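Local coordinates for NEDD8-conjugating enzyme UBC12 (Saccharomyces cerevisiae, PDB 3O2U), which accepts the ubiquitin-like protein Rub1 (NEDD8) from its E1 enzyme and catalyses its covalent attachment to other proteins, chiefly the cullin Cdc53, at residues L86-V91 against E95-V100; E74-Y79 against K164-A169; E18-I23 against D56-S61; G80-N85 against F140-P145. All coordinates share one frame; numbering follows the deposited sequence.

From the N terminus, contact 3 comes first: it closes a loop holding helix 29-39 and strand 47-51, and lays the end of the N-terminal helix against the connection to strand 65-70. The other three then open in succession along 74-91 and close in reverse order, one within the next, with no crossing. Contact 1, innermost, shuts the hairpin of strands 82-87 and 98-101. Contact 4 surrounds it and fixes the same strand 82-87 to helix 131-143. Contact 2 is outermost, joining the turn before that strand to helix 163-174. Contacts 2 and 4 lie side by side, whereas contact 3 lies across the chain's centre from both.

Contact 1: residues L86-V91 against E95-V100; sequences LDFNEV and EPPKVV
Asp87 O accepts the amide hydrogen of Lys98 at 2.8 Å (Lys98 N to Asp87 O), and Asp87 N repays it with a nearly straight bond of 170° to Lys98 O. Leu86 CA lies 3.4 Å from Lys98 O, which is thus met by Asp87 N and by the weaker CA-H of Leu86. Asp87 and Lys98 are a hydrogen-bonded antiparallel pair, while Leu86 and Val99 form the adjoining non-hydrogen-bonded pair and set Leu86 CG beside Val99 CG2, 4.1 Å away, on the face that meets helix 131-143. On the face with Lys98, Asp87 suits its more open place through a salt bridge from OD1 to Lys65. This is the beta hairpin closing the four-stranded meander of the UBC fold, and Pro96 and Pro97 end the PxxPP sequence familiar in E2 enzymes. Phe88, with CG beside its backbone N (chi1 -64°), lies alongside Pro97 and receives Pro97 CB over the centre of one ring face, 3.5 Å from the Phe88 centroid and 6° off the normal. Were Phe88 cut back to an alanine, Pro97 would probably lose this CH-pi partner and a gap would open beside Leu66. Beyond the strands, Asn89 OD1 makes an Asx turn with Val91 N at 2.9 Å. Val91 O, in turn, accepts from Glu95 N at 3.1 Å, across the mouth of the loop.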
loop_
_atom_site.group_PDB
_atom_site.type_symbol
_atom_site.label_atom_id
_atom_site.label_comp_id
_atom_site.label_asym_id
_atom_site.label_seq_id
_atom_site.Cartn_x
_atom_site.Cartn_y
_atom_site.Cartn_z
ATOM N N LEU A 86 -2.618 -2.776 2.135
ATOM C CA LEU A 86 -3.332 -1.553 1.769
ATOM C C LEU A 86 -4.681 -1.543 2.491
ATOM O O LEU A 86 -5.505 -2.441 2.265
ATOM C CB LEU A 86 -3.558 -1.494 0.253
ATOM C CG LEU A 86 -2.385 -1.086 -0.658
ATOM C CD1 LEU A 86 -1.209 -2.036 -0.523
ATOM C CD2 LEU A 86 -2.860 -1.057 -2.082
ATOM N N ASP A 87 -4.902 -0.546 3.348
ATOM C CA ASP A 87 -6.105 -0.453 4.183
ATOM C C ASP A 87 -6.985 0.721 3.734
ATOM O O ASP A 87 -6.551 1.879 3.797
ATOM C CB ASP A 87 -5.718 -0.237 5.652
ATOM C CG ASP A 87 -4.761 -1.296 6.181
ATOM O OD1 ASP A 87 -4.760 -2.425 5.671
ATOM O OD2 ASP A 87 -4.001 -0.999 7.129
ATOM N N PHE A 88 -8.208 0.429 3.313
ATOM C CA PHE A 88 -9.110 1.435 2.757
ATOM C C PHE A 88 -10.122 1.873 3.802
ATOM O O PHE A 88 -10.660 1.044 4.520
ATOM C CB PHE A 88 -9.856 0.850 1.561
ATOM C CG PHE A 88 -8.962 0.479 0.426
ATOM C CD1 PHE A 88 -8.878 1.288 -0.694
ATOM C CD2 PHE A 88 -8.173 -0.654 0.490
ATOM C CE1 PHE A 88 -8.031 0.963 -1.728
ATOM C CE2 PHE A 88 -7.326 -0.991 -0.542
ATOM C CZ PHE A 88 -7.257 -0.182 -1.657
ATOM N N ASN A 89 -10.379 3.173 3.890
ATOM C CA ASN A 89 -11.461 3.666 4.747
ATOM C C ASN A 89 -12.685 4.005 3.894
ATOM O O ASN A 89 -12.659 3.831 2.670
ATOM C CB ASN A 89 -10.987 4.860 5.582
ATOM C CG ASN A 89 -10.536 6.024 4.731
ATOM O OD1 ASN A 89 -11.006 6.207 3.607
ATOM N ND2 ASN A 89 -9.626 6.835 5.270
ATOM N N GLU A 90 -13.756 4.487 4.522
ATOM C CA GLU A 90 -15.006 4.694 3.800
ATOM C C GLU A 90 -14.968 5.958 2.950
ATOM O O GLU A 90 -15.979 6.383 2.388
ATOM C CB GLU A 90 -16.200 4.710 4.768
ATOM C CG GLU A 90 -16.542 3.326 5.322
ATOM C CD GLU A 90 -16.792 2.312 4.210
ATOM O OE1 GLU A 90 -17.808 2.462 3.491
ATOM O OE2 GLU A 90 -15.970 1.376 4.042
ATOM N N VAL A 91 -13.787 6.543 2.843
ATOM C CA VAL A 91 -13.631 7.813 2.150
ATOM C C VAL A 91 -12.820 7.684 0.845
ATOM O O VAL A 91 -12.575 8.659 0.143
ATOM C CB VAL A 91 -13.126 8.887 3.145
ATOM C CG1 VAL A 91 -12.031 9.740 2.574
ATOM C CG2 VAL A 91 -14.321 9.732 3.636
ATOM N N GLU A 95 -9.696 9.826 -0.333
ATOM C CA GLU A 95 -8.417 9.477 0.276
ATOM C C GLU A 95 -7.956 8.131 -0.262
ATOM O O GLU A 95 -8.774 7.228 -0.444
ATOM C CB GLU A 95 -8.554 9.369 1.794
ATOM C CG GLU A 95 -8.960 10.667 2.470
ATOM C CD GLU A 95 -7.821 11.341 3.180
ATOM O OE1 GLU A 95 -7.128 10.658 3.969
ATOM O OE2 GLU A 95 -7.629 12.559 2.959
ATOM N N PRO A 96 -6.648 7.982 -0.492
ATOM C CA PRO A 96 -6.096 6.687 -0.906
ATOM C C PRO A 96 -6.023 5.730 0.280
ATOM O O PRO A 96 -6.162 6.175 1.422
ATOM C CB PRO A 96 -4.682 7.059 -1.362
ATOM C CG PRO A 96 -4.324 8.224 -0.479
ATOM C CD PRO A 96 -5.604 9.025 -0.419
ATOM N N PRO A 97 -5.795 4.433 0.028
ATOM C CA PRO A 97 -5.641 3.561 1.198
ATOM C C PRO A 97 -4.392 3.938 1.959
ATOM O O PRO A 97 -3.480 4.544 1.391
ATOM C CB PRO A 97 -5.445 2.174 0.575
ATOM C CG PRO A 97 -4.791 2.477 -0.779
ATOM C CD PRO A 97 -5.557 3.709 -1.236
ATOM N N LYS A 98 -4.353 3.583 3.239
ATOM C CA LYS A 98 -3.103 3.614 3.988
ATOM C C LYS A 98 -2.222 2.455 3.509
ATOM O O LYS A 98 -2.694 1.349 3.381
ATOM C CB LYS A 98 -3.392 3.463 5.481
ATOM C CG LYS A 98 -2.159 3.171 6.321
ATOM C CD LYS A 98 -2.382 3.623 7.745
ATOM C CE LYS A 98 -1.145 3.403 8.599
ATOM N NZ LYS A 98 -0.935 1.949 8.812
ATOM N N VAL A 99 -0.954 2.718 3.212
ATOM C CA VAL A 99 -0.064 1.675 2.726
ATOM C C VAL A 99 0.988 1.413 3.804
ATOM O O VAL A 99 1.592 2.351 4.325
ATOM C CB VAL A 99 0.592 2.103 1.394
ATOM C CG1 VAL A 99 1.622 1.076 0.917
ATOM C CG2 VAL A 99 -0.490 2.352 0.341
ATOM N N VAL A 100 1.171 0.147 4.156
ATOM C CA VAL A 100 2.169 -0.248 5.150
ATOM C C VAL A 100 3.050 -1.348 4.581
ATOM O O VAL A 100 2.543 -2.388 4.159
ATOM C CB VAL A 100 1.490 -0.802 6.430
ATOM C CG1 VAL A 100 2.530 -1.213 7.448
ATOM C CG2 VAL A 100 0.554 0.234 7.027
HETATM O O HOH W 1 -9.168 4.868 1.804
#

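Contact 2: residues E74-Y79 against K164-A169; sequences EGYYNY and KEFAEA
Phe166 drives the edge of its ring into the face of Tyr76, a T-shaped stack with the planes at 83° and the centroids 4.9 Å apart. Phe166 CD2 does the touching, standing over the centre of the tyrosine ring 3.7 Å from Tyr76 CD2. Beyond it along the same edge, Phe166 CZ lies 3.3 Å from Tyr77 OH, a hydroxyl that is hydrogen-bonded to the carbonyl oxygen of Phe106. With CG anti to the backbone N (chi1 -173°), Phe166 leans off its helix to reach both tyrosines. The next residue, Ala167, has only a methyl group, small enough for Tyr76 to lie close against the helix, Tyr76 CD1 to Ala167 CB being 3.8 Å.

The tyrosines are presented by a type I beta turn from Gly75 to Asn78. Asn78 ND2 grips Gly75 O at 2.6 Å in a nearly straight bond, and the backbone N of Asn78 holds the same oxygen. Gly75 has backbone angles at which a CB would collide with the carbonyl oxygen before it, so glycine suits the place. The connection between strands 65-70 and 82-87 thereby packs its two tyrosines on helix 163-174, with Leu159 of helix 153-160 alongside, in the C-terminal helical part of the UBC fold.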
loop_
_atom_site.group_PDB
_atom_site.type_symbol
_atom_site.label_atom_id
_atom_site.label_comp_id
_atom_site.label_asym_id
_atom_site.label_seq_id
_atom_site.Cartn_x
_atom_site.Cartn_y
_atom_site.Cartn_z
ATOM N N GLU A 74 14.055 -7.435 -12.141
ATOM C CA GLU A 74 15.220 -6.664 -12.555
ATOM C C GLU A 74 15.553 -5.619 -11.480
ATOM O O GLU A 74 14.762 -5.401 -10.558
ATOM C CB GLU A 74 14.971 -5.994 -13.916
ATOM C CG GLU A 74 13.798 -5.016 -13.931
ATOM C CD GLU A 74 13.560 -4.383 -15.309
ATOM O OE1 GLU A 74 14.194 -4.816 -16.302
ATOM O OE2 GLU A 74 12.736 -3.451 -15.397
ATOM N N GLY A 75 16.725 -4.993 -11.578
ATOM C CA GLY A 75 17.115 -3.963 -10.627
ATOM C C GLY A 75 17.742 -4.453 -9.321
ATOM O O GLY A 75 17.996 -5.644 -9.128
ATOM N N TYR A 76 17.980 -3.516 -8.408
ATOM C CA TYR A 76 18.671 -3.813 -7.156
ATOM C C TYR A 76 18.004 -4.897 -6.313
ATOM O O TYR A 76 18.678 -5.673 -5.626
ATOM C CB TYR A 76 18.754 -2.550 -6.322
ATOM C CG TYR A 76 19.655 -1.492 -6.895
ATOM C CD1 TYR A 76 21.002 -1.748 -7.103
ATOM C CD2 TYR A 76 19.163 -0.228 -7.210
ATOM C CE1 TYR A 76 21.842 -0.783 -7.606
ATOM C CE2 TYR A 76 19.998 0.751 -7.709
ATOM C CZ TYR A 76 21.340 0.465 -7.907
ATOM O OH TYR A 76 22.183 1.427 -8.412
ATOM N N TYR A 77 16.679 -4.921 -6.356
ATOM C CA TYR A 77 15.879 -5.779 -5.492
ATOM C C TYR A 77 15.382 -6.988 -6.256
ATOM O O TYR A 77 14.461 -7.663 -5.817
ATOM C CB TYR A 77 14.686 -4.983 -4.928
ATOM C CG TYR A 77 15.121 -3.776 -4.133
ATOM C CD1 TYR A 77 15.341 -3.867 -2.762
ATOM C CD2 TYR A 77 15.363 -2.558 -4.757
ATOM C CE1 TYR A 77 15.760 -2.774 -2.032
ATOM C CE2 TYR A 77 15.789 -1.458 -4.041
ATOM C CZ TYR A 77 15.995 -1.576 -2.677
ATOM O OH TYR A 77 16.403 -0.486 -1.948
ATOM N N ASN A 78 15.992 -7.256 -7.410
ATOM C CA ASN A 78 15.584 -8.381 -8.234
ATOM C C ASN A 78 15.386 -9.658 -7.425
ATOM O O ASN A 78 16.235 -10.045 -6.614
ATOM C CB ASN A 78 16.548 -8.602 -9.412
ATOM C CG ASN A 78 17.921 -9.060 -8.968
ATOM O OD1 ASN A 78 18.154 -10.242 -8.794
ATOM N ND2 ASN A 78 18.827 -8.120 -8.768
ATOM N N TYR A 79 14.232 -10.280 -7.643
ATOM C CA TYR A 79 13.849 -11.551 -7.026
ATOM C C TYR A 79 13.618 -11.547 -5.503
ATOM O O TYR A 79 13.371 -12.597 -4.898
ATOM C CB TYR A 79 14.805 -12.653 -7.480
ATOM C CG TYR A 79 14.685 -12.822 -8.973
ATOM C CD1 TYR A 79 13.674 -13.595 -9.510
ATOM C CD2 TYR A 79 15.532 -12.149 -9.843
ATOM C CE1 TYR A 79 13.526 -13.738 -10.864
ATOM C CE2 TYR A 79 15.397 -12.290 -11.221
ATOM C CZ TYR A 79 14.380 -13.085 -11.721
ATOM O OH TYR A 79 14.213 -13.243 -13.076
ATOM N N LYS A 164 27.459 -0.136 -7.320
ATOM C CA LYS A 164 28.002 -1.410 -6.857
ATOM C C LYS A 164 27.842 -1.489 -5.345
ATOM O O LYS A 164 27.531 -2.543 -4.793
ATOM C CB LYS A 164 29.469 -1.558 -7.252
ATOM N N GLU A 165 28.038 -0.350 -4.691
ATOM C CA GLU A 165 27.942 -0.254 -3.242
ATOM C C GLU A 165 26.509 -0.489 -2.762
ATOM O O GLU A 165 26.276 -1.262 -1.834
ATOM C CB GLU A 165 28.427 1.122 -2.770
ATOM C CG GLU A 165 29.945 1.322 -2.828
ATOM C CD GLU A 165 30.461 1.722 -4.206
ATOM O OE1 GLU A 165 29.714 1.599 -5.201
ATOM O OE2 GLU A 165 31.628 2.162 -4.294
ATOM N N PHE A 166 25.554 0.181 -3.400
ATOM C CA PHE A 166 24.159 0.051 -3.015
ATOM C C PHE A 166 23.679 -1.343 -3.375
ATOM O O PHE A 166 22.932 -1.959 -2.627
ATOM C CB PHE A 166 23.299 1.123 -3.695
ATOM C CG PHE A 166 21.869 1.145 -3.221
ATOM C CD1 PHE A 166 21.543 1.657 -1.975
ATOM C CD2 PHE A 166 20.852 0.656 -4.025
ATOM C CE1 PHE A 166 20.228 1.674 -1.536
ATOM C CE2 PHE A 166 19.538 0.679 -3.598
ATOM C CZ PHE A 166 19.227 1.190 -2.352
ATOM N N ALA A 167 24.127 -1.849 -4.517
ATOM C CA ALA A 167 23.720 -3.173 -4.965
ATOM C C ALA A 167 24.104 -4.258 -3.967
ATOM O O ALA A 167 23.343 -5.191 -3.731
ATOM C CB ALA A 167 24.305 -3.480 -6.329
ATOM N N GLU A 168 25.294 -4.148 -3.393
ATOM C CA GLU A 168 25.762 -5.162 -2.459
ATOM C C GLU A 168 25.112 -5.015 -1.088
ATOM O O GLU A 168 24.874 -6.011 -0.405
ATOM C CB GLU A 168 27.287 -5.140 -2.351
ATOM C CG GLU A 168 27.994 -5.676 -3.591
ATOM C CD GLU A 168 29.509 -5.663 -3.444
ATOM O OE1 GLU A 168 30.004 -5.068 -2.459
ATOM O OE2 GLU A 168 30.200 -6.243 -4.312
ATOM N N ALA A 169 24.823 -3.775 -0.697
ATOM C CA ALA A 169 24.112 -3.519 0.550
ATOM C C ALA A 169 22.688 -4.077 0.492
ATOM O O ALA A 169 22.170 -4.589 1.488
ATOM C CB ALA A 169 24.075 -2.046 0.834
#

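Contact 3: residues E18-I23 against D56-S61; sequences ENSSSI and DSADRS
Ser20 and Ala58 face each other, each with its CB directed at the opposite segment, and they alone make the touch. The serine hydroxyl is the closer end: Ser20 OG stands 3.4 Å from the carbonyl oxygen of Ala58 and 4.0 Å from Ala58 CB. It therefore meets the alanine at both its backbone and its methyl group. The first torsion of Ser20 (chi1 -85°) keeps OG beside the backbone N and aims it across to the loop. Two small side chains suit this place because they allow the helix end and the loop to approach closely, the CA atoms of Ser20 and Ala58 being 5.9 Å apart.

One residue earlier, the amide of Asn19 ends short of contact, with Asn19 ND2 5.3 Å from Ala58 CB. Its CG is anti to the backbone N (chi1 180°), its OD1 accepts from the backbone N of Asn26, and it shares with Ala58 a contact to Pro25, a proline that lies beside both segments. The loop has its own brace in an Asx turn, in which Asp59 OD1 is met from above the carboxylate plane by Ser61 N at 3.0 Å.

The contact is slight and lies at the surface, with 83 Å² buried in all. It sets the C-terminal end of helix 3-21 beside the connection between strands 47-51 and 65-70, which is itself tied to helix 29-39: Arg31 NH1 bonds to the carbonyl oxygens of Ser57 and Asp59, and Asp56 forms a salt bridge with Lys35.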
loop_
_atom_site.group_PDB
_atom_site.type_symbol
_atom_site.label_atom_id
_atom_site.label_comp_id
_atom_site.label_asym_id
_atom_site.label_seq_id
_atom_site.Cartn_x
_atom_site.Cartn_y
_atom_site.Cartn_z
ATOM N N GLU A 18 -30.860 -0.707 8.611
ATOM C CA GLU A 18 -31.829 -1.352 7.733
ATOM C C GLU A 18 -31.128 -2.028 6.557
ATOM O O GLU A 18 -31.400 -3.188 6.235
ATOM C CB GLU A 18 -32.880 -0.344 7.241
ATOM C CG GLU A 18 -34.050 -0.162 8.208
ATOM C CD GLU A 18 -34.693 1.217 8.134
ATOM O OE1 GLU A 18 -35.301 1.650 9.144
ATOM O OE2 GLU A 18 -34.591 1.874 7.075
ATOM N N ASN A 19 -30.217 -1.299 5.923
ATOM C CA ASN A 19 -29.511 -1.799 4.747
ATOM C C ASN A 19 -28.682 -3.042 5.053
ATOM O O ASN A 19 -28.640 -3.996 4.268
ATOM C CB ASN A 19 -28.609 -0.701 4.167
ATOM C CG ASN A 19 -27.846 -1.163 2.938
ATOM O OD1 ASN A 19 -28.444 -1.560 1.944
ATOM N ND2 ASN A 19 -26.517 -1.105 3.003
ATOM N N SER A 20 -28.017 -3.029 6.200
ATOM C CA SER A 20 -27.172 -4.147 6.588
ATOM C C SER A 20 -27.981 -5.402 6.904
ATOM O O SER A 20 -27.437 -6.505 6.931
ATOM C CB SER A 20 -26.289 -3.768 7.779
ATOM O OG SER A 20 -25.110 -3.119 7.323
ATOM N N SER A 21 -29.279 -5.232 7.144
ATOM C CA SER A 21 -30.147 -6.369 7.439
ATOM C C SER A 21 -30.852 -6.938 6.196
ATOM O O SER A 21 -31.497 -7.985 6.262
ATOM C CB SER A 21 -31.175 -5.987 8.506
ATOM O OG SER A 21 -30.543 -5.817 9.764
ATOM N N SER A 22 -30.744 -6.253 5.064
ATOM C CA SER A 22 -31.361 -6.767 3.851
ATOM C C SER A 22 -30.555 -7.964 3.325
ATOM O O SER A 22 -29.389 -8.133 3.685
ATOM C CB SER A 22 -31.472 -5.659 2.795
ATOM O OG SER A 22 -30.216 -5.348 2.212
ATOM N N ILE A 23 -31.158 -8.827 2.513
ATOM C CA ILE A 23 -30.319 -9.739 1.747
ATOM C C ILE A 23 -29.713 -8.792 0.720
ATOM O O ILE A 23 -30.362 -7.824 0.310
ATOM C CB ILE A 23 -31.100 -10.895 1.062
ATOM C CG1 ILE A 23 -32.365 -10.376 0.381
ATOM C CG2 ILE A 23 -31.428 -12.001 2.055
ATOM C CD1 ILE A 23 -32.115 -9.724 -0.971
ATOM N N ASP A 56 -16.696 -6.389 -0.476
ATOM C CA ASP A 56 -18.016 -7.023 -0.574
ATOM C C ASP A 56 -18.773 -7.168 0.744
ATOM O O ASP A 56 -19.904 -7.660 0.747
ATOM C CB ASP A 56 -17.897 -8.415 -1.184
ATOM C CG ASP A 56 -17.579 -8.374 -2.649
ATOM O OD1 ASP A 56 -18.069 -7.451 -3.328
ATOM O OD2 ASP A 56 -16.861 -9.279 -3.124
ATOM N N SER A 57 -18.167 -6.788 1.864
ATOM C CA SER A 57 -18.896 -6.877 3.133
ATOM C C SER A 57 -19.760 -5.634 3.357
ATOM O O SER A 57 -19.447 -4.554 2.852
ATOM C CB SER A 57 -17.938 -7.099 4.307
ATOM O OG SER A 57 -17.270 -5.900 4.662
ATOM N N ALA A 58 -20.859 -5.789 4.088
ATOM C CA ALA A 58 -21.714 -4.654 4.417
ATOM C C ALA A 58 -21.330 -4.150 5.797
ATOM O O ALA A 58 -21.896 -3.180 6.302
ATOM C CB ALA A 58 -23.186 -5.050 4.384
ATOM N N ASP A 59 -20.355 -4.826 6.397
ATOM C CA ASP A 59 -19.872 -4.469 7.720
ATOM C C ASP A 59 -18.989 -3.227 7.652
ATOM O O ASP A 59 -17.818 -3.300 7.288
ATOM C CB ASP A 59 -19.112 -5.640 8.347
ATOM C CG ASP A 59 -18.728 -5.380 9.791
ATOM O OD1 ASP A 59 -19.013 -4.274 10.301
ATOM O OD2 ASP A 59 -18.142 -6.285 10.419
ATOM N N ARG A 60 -19.570 -2.090 8.015
ATOM C CA ARG A 60 -18.870 -0.812 8.048
ATOM C C ARG A 60 -17.544 -0.882 8.817
ATOM O O ARG A 60 -16.544 -0.269 8.424
ATOM C CB ARG A 60 -19.796 0.221 8.690
ATOM C CG ARG A 60 -19.289 1.641 8.723
ATOM C CD ARG A 60 -20.393 2.527 9.270
ATOM N NE ARG A 60 -20.042 3.939 9.258
ATOM C CZ ARG A 60 -19.910 4.663 8.152
ATOM N NH1 ARG A 60 -20.080 4.107 6.959
ATOM N NH2 ARG A 60 -19.600 5.945 8.247
ATOM N N SER A 61 -17.545 -1.643 9.907
ATOM C CA SER A 61 -16.400 -1.740 10.813
ATOM C C SER A 61 -15.234 -2.580 10.280
ATOM O O SER A 61 -14.121 -2.505 10.802
ATOM C CB SER A 61 -16.854 -2.302 12.166
ATOM O OG SER A 61 -17.426 -3.589 12.008
#

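Contact 4: residues G80-N85 against F140-P145; sequences GSINFN and FLFLEP
Ile82 and Phe142 are the pair whose CA atoms lie nearest across the two segments, 9.5 Å apart, a separation that side chains alone bridge. The segment 80-85 runs into the extended strand 82-87, where alternation sends Ile82 and Phe84 to the helix side. Opposite them the last turn of helix 131-143 presents Phe142 before Glu144 leaves helical geometry; Glu144 N still bonds to Phe140 O at 2.8 Å.

Phe142 reaches out from the helix and meets both strand residues, one over a face and the other at an edge. Over the face lies Ile82 CD1, 4.0 Å from the centroid of the Phe142 ring and 26° off the normal, a CH-pi contact displaced toward the rim. The branching of isoleucine widens this cover: Ile82 CG1 is 3.7 Å and Ile82 CG2 3.8 Å from Phe142 CZ. The first torsion of Ile82 (chi1 -52°) sends CG1 toward the ring, and the turn at chi2 (87°) carries CD1 over its face. Phe84 comes from the strand differently, meeting Phe142 edge to edge, with Phe84 CZ 3.8 Å from Phe142 CE1. Tyr77 and His107 each make an edge-to-face pair with Phe142, and Val70 and Ile105 touch it as well. Losing the ring of Phe142 to an alanine is likely to open a gap between helix and sheet and deprive Ile82 and Phe84 of their shared partner.

No hydrogen bond crosses here. Buried hydrocarbon and aromatic surfaces hold the sheet to the helix by dispersion and the exclusion of water, so the fit depends on shape rather than on charge.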
loop_
_atom_site.group_PDB
_atom_site.type_symbol
_atom_site.label_atom_id
_atom_site.label_comp_id
_atom_site.label_asym_id
_atom_site.label_seq_id
_atom_site.Cartn_x
_atom_site.Cartn_y
_atom_site.Cartn_z
ATOM N N GLY A 80 13.675 -10.371 -4.892
ATOM C CA GLY A 80 13.203 -10.224 -3.520
ATOM C C GLY A 80 11.692 -10.030 -3.510
ATOM O O GLY A 80 11.137 -9.466 -4.446
ATOM N N SER A 81 11.017 -10.492 -2.459
ATOM C CA SER A 81 9.571 -10.304 -2.349
ATOM C C SER A 81 9.212 -9.310 -1.233
ATOM O O SER A 81 9.443 -9.586 -0.055
ATOM C CB SER A 81 8.873 -11.655 -2.127
ATOM O OG SER A 81 9.002 -12.483 -3.275
ATOM N N ILE A 82 8.670 -8.153 -1.603
ATOM C CA ILE A 82 8.281 -7.145 -0.615
ATOM C C ILE A 82 6.771 -7.033 -0.571
ATOM O O ILE A 82 6.145 -6.713 -1.573
ATOM C CB ILE A 82 8.883 -5.765 -0.914
ATOM C CG1 ILE A 82 10.407 -5.869 -1.116
ATOM C CG2 ILE A 82 8.549 -4.801 0.220
ATOM C CD1 ILE A 82 10.834 -6.202 -2.567
ATOM N N ASN A 83 6.170 -7.360 0.567
ATOM C CA ASN A 83 4.719 -7.287 0.653
ATOM C C ASN A 83 4.241 -6.049 1.403
ATOM O O ASN A 83 4.930 -5.539 2.293
ATOM C CB ASN A 83 4.094 -8.590 1.202
ATOM C CG ASN A 83 4.609 -8.968 2.587
ATOM O OD1 ASN A 83 5.712 -8.600 2.983
ATOM N ND2 ASN A 83 3.800 -9.728 3.326
ATOM N N PHE A 84 3.063 -5.565 1.013
ATOM C CA PHE A 84 2.464 -4.356 1.576
ATOM C C PHE A 84 1.013 -4.664 1.918
ATOM O O PHE A 84 0.348 -5.428 1.218
ATOM C CB PHE A 84 2.439 -3.205 0.555
ATOM C CG PHE A 84 3.795 -2.767 0.083
ATOM C CD1 PHE A 84 4.441 -1.683 0.673
ATOM C CD2 PHE A 84 4.431 -3.439 -0.953
ATOM C CE1 PHE A 84 5.709 -1.267 0.218
ATOM C CE2 PHE A 84 5.693 -3.027 -1.411
ATOM C CZ PHE A 84 6.328 -1.949 -0.826
ATOM N N ASN A 85 0.517 -4.048 2.979
ATOM C CA ASN A 85 -0.910 -4.074 3.257
ATOM C C ASN A 85 -1.478 -2.740 2.811
ATOM O O ASN A 85 -0.871 -1.693 3.053
ATOM C CB ASN A 85 -1.177 -4.275 4.747
ATOM C CG ASN A 85 -1.525 -5.715 5.101
ATOM O OD1 ASN A 85 -1.701 -6.563 4.228
ATOM N ND2 ASN A 85 -1.620 -5.992 6.391
ATOM N N PHE A 140 7.455 0.578 -9.147
ATOM C CA PHE A 140 8.433 1.548 -9.658
ATOM C C PHE A 140 9.439 2.029 -8.597
ATOM O O PHE A 140 10.559 2.424 -8.922
ATOM C CB PHE A 140 7.674 2.740 -10.263
ATOM C CG PHE A 140 8.507 3.611 -11.166
ATOM C CD1 PHE A 140 8.948 3.144 -12.391
ATOM C CD2 PHE A 140 8.831 4.909 -10.793
ATOM C CE1 PHE A 140 9.716 3.961 -13.228
ATOM C CE2 PHE A 140 9.595 5.724 -11.622
ATOM C CZ PHE A 140 10.035 5.251 -12.838
ATOM N N LEU A 141 9.040 2.001 -7.327
ATOM C CA LEU A 141 9.955 2.334 -6.240
ATOM C C LEU A 141 11.180 1.420 -6.239
ATOM O O LEU A 141 12.274 1.819 -5.845
ATOM C CB LEU A 141 9.260 2.185 -4.877
ATOM C CG LEU A 141 8.328 3.267 -4.329
ATOM C CD1 LEU A 141 7.688 2.756 -3.052
ATOM C CD2 LEU A 141 9.075 4.560 -4.053
ATOM N N PHE A 142 10.981 0.177 -6.642
ATOM C CA PHE A 142 12.065 -0.799 -6.626
ATOM C C PHE A 142 12.844 -0.806 -7.934
ATOM O O PHE A 142 14.005 -1.219 -7.965
ATOM C CB PHE A 142 11.516 -2.194 -6.315
ATOM C CG PHE A 142 10.913 -2.292 -4.935
ATOM C CD1 PHE A 142 9.556 -2.099 -4.745
ATOM C CD2 PHE A 142 11.718 -2.519 -3.831
ATOM C CE1 PHE A 142 8.994 -2.170 -3.469
ATOM C CE2 PHE A 142 11.169 -2.570 -2.543
ATOM C CZ PHE A 142 9.805 -2.386 -2.366
ATOM N N LEU A 143 12.199 -0.347 -9.003
ATOM C CA LEU A 143 12.843 -0.229 -10.307
ATOM C C LEU A 143 13.654 1.059 -10.413
ATOM O O LEU A 143 14.712 1.091 -11.043
ATOM C CB LEU A 143 11.796 -0.277 -11.415
ATOM C CG LEU A 143 10.983 -1.559 -11.366
ATOM C CD1 LEU A 143 9.972 -1.622 -12.507
ATOM C CD2 LEU A 143 11.912 -2.758 -11.396
ATOM N N GLU A 144 13.147 2.119 -9.803
ATOM C CA GLU A 144 13.841 3.396 -9.779
ATOM C C GLU A 144 13.791 4.046 -8.405
ATOM O O GLU A 144 13.023 4.989 -8.181
ATOM C CB GLU A 144 13.280 4.339 -10.848
ATOM C CG GLU A 144 13.907 4.150 -12.219
ATOM C CD GLU A 144 15.411 4.409 -12.206
ATOM O OE1 GLU A 144 15.819 5.591 -12.089
ATOM O OE2 GLU A 144 16.184 3.428 -12.309
ATOM N N PRO A 145 14.615 3.540 -7.469
ATOM C CA PRO A 145 14.667 4.147 -6.142
ATOM C C PRO A 145 15.188 5.569 -6.268
ATOM O O PRO A 145 16.036 5.846 -7.113
ATOM C CB PRO A 145 15.697 3.286 -5.392
ATOM C CG PRO A 145 15.794 2.026 -6.156
ATOM C CD PRO A 145 15.528 2.392 -7.590
#